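Local coordinates for universal stress protein (Pseudomonas aeruginosa UCBPP-PA14, PDB 7MQ5), which is of unknown function but belongs to the universal stress protein family, whose members are associated with stress resistance and some of which bind ATP, at residues I82-Q86 against F118-P122. Numbering follows the deposited sequence.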
# COMPACT_ATOMS: atom_id res chain seq x y z
N ILE A 82 6.15 13.64 -3.48
CA ILE A 82 4.77 14.02 -3.91
C ILE A 82 4.84 15.00 -5.10
O ILE A 82 4.03 14.85 -6.03
CB ILE A 82 3.96 14.55 -2.72
CG1 ILE A 82 3.70 13.41 -1.73
CG2 ILE A 82 2.67 15.22 -3.17
CD1 ILE A 82 3.15 13.84 -0.40
N ALA A 83 5.79 15.94 -5.10
CA ALA A 83 5.88 16.86 -6.26
C ALA A 83 6.16 16.06 -7.53
O ALA A 83 5.64 16.42 -8.61
CB ALA A 83 6.93 17.92 -6.03
N GLU A 84 6.99 15.02 -7.44
CA GLU A 84 7.30 14.21 -8.64
C GLU A 84 6.06 13.42 -9.08
O GLU A 84 5.81 13.29 -10.29
CB GLU A 84 8.49 13.28 -8.38
CG GLU A 84 9.17 12.85 -9.66
CD GLU A 84 10.01 13.94 -10.31
OE1 GLU A 84 10.11 15.08 -9.75
OE2 GLU A 84 10.59 13.65 -11.37
N GLN A 85 5.33 12.86 -8.12
CA GLN A 85 4.07 12.15 -8.44
C GLN A 85 3.11 13.09 -9.18
O GLN A 85 2.46 12.65 -10.15
CB GLN A 85 3.46 11.62 -7.14
CG GLN A 85 2.15 10.87 -7.34
CD GLN A 85 0.93 11.77 -7.34
OE1 GLN A 85 0.91 12.82 -6.70
NE2 GLN A 85 -0.12 11.33 -8.01
N GLN A 86 3.04 14.34 -8.74
CA GLN A 86 2.15 15.33 -9.39
C GLN A 86 2.64 15.64 -10.81
O GLN A 86 1.81 15.66 -11.75
CB GLN A 86 2.08 16.60 -8.53
CG GLN A 86 1.30 16.39 -7.24
CD GLN A 86 -0.18 16.28 -7.54
OE1 GLN A 86 -0.79 17.23 -8.03
NE2 GLN A 86 -0.75 15.13 -7.27
N PHE A 118 0.08 12.55 3.18
CA PHE A 118 -0.25 13.53 2.11
C PHE A 118 -0.29 12.94 0.70
O PHE A 118 -0.77 13.66 -0.18
CB PHE A 118 0.71 14.72 2.21
CG PHE A 118 0.46 15.53 3.46
CD1 PHE A 118 -0.70 16.27 3.59
CD2 PHE A 118 1.36 15.52 4.50
CE1 PHE A 118 -0.96 17.00 4.75
CE2 PHE A 118 1.12 16.25 5.65
CZ PHE A 118 -0.04 16.99 5.78
N ALA A 119 0.18 11.72 0.49
CA ALA A 119 0.20 11.22 -0.91
C ALA A 119 -1.22 11.10 -1.44
O ALA A 119 -2.05 10.41 -0.85
CB ALA A 119 0.90 9.90 -0.97
N PRO A 120 -1.51 11.69 -2.62
CA PRO A 120 -2.86 11.61 -3.19
C PRO A 120 -3.05 10.41 -4.12
O PRO A 120 -3.70 10.50 -5.15
CB PRO A 120 -2.98 12.95 -3.93
CG PRO A 120 -1.58 13.18 -4.44
CD PRO A 120 -0.66 12.65 -3.36
N CYS A 121 -2.47 9.29 -3.72
CA CYS A 121 -2.53 8.05 -4.51
C CYS A 121 -2.11 6.90 -3.61
O CYS A 121 -1.59 7.13 -2.51
CB CYS A 121 -1.59 8.11 -5.71
SG CYS A 121 0.17 8.31 -5.30
N PRO A 122 -2.32 5.64 -4.05
CA PRO A 122 -1.82 4.48 -3.32
C PRO A 122 -0.30 4.56 -3.10
O PRO A 122 0.44 5.02 -3.97
CB PRO A 122 -2.18 3.31 -4.26
CG PRO A 122 -3.43 3.79 -4.97
CD PRO A 122 -3.18 5.26 -5.18
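In this tandem universal stress protein fold of alpha/beta type, segment 82-86 lies on helix 77-88. Segment 118-122 runs from F118, the last residue of helix 110-118, through the loop that leads into strand 123-126 of the central sheet. The contact is buried and rests mainly on van der Waals packing.

The apolar part centres on I82. Its CD1 lies 3.7 Å from F118 CB and 3.8 Å from A119 N, so the methyl fits against the backbone where the chain leaves helix 110-118, at A119. I82 CG2 also meets P120 CD at 4.2 Å. The F118 ring extends out of this contact, so its CB is what meets I82.

Polar side chains pack on P120 through their ends. Q86 NE2 donates a hydrogen bond to Q85 OE1 (2.9 Å), which joins the two amides beside the proline ring. P120 CG sits 3.4 Å from Q85 OE1 and 3.5 Å from Q86 NE2. Both glutamines have further partners: Q85 NE2 bonds to C90 O, and the Q86 amide bonds to E284 and S288. Helix 277-287 also packs on I82, Q86 and P120, so the C-terminal helix joins this contact.

Nearer the sheet, C121 points toward helix 77-88, and its SG lies 3.8 Å from Q85 CG.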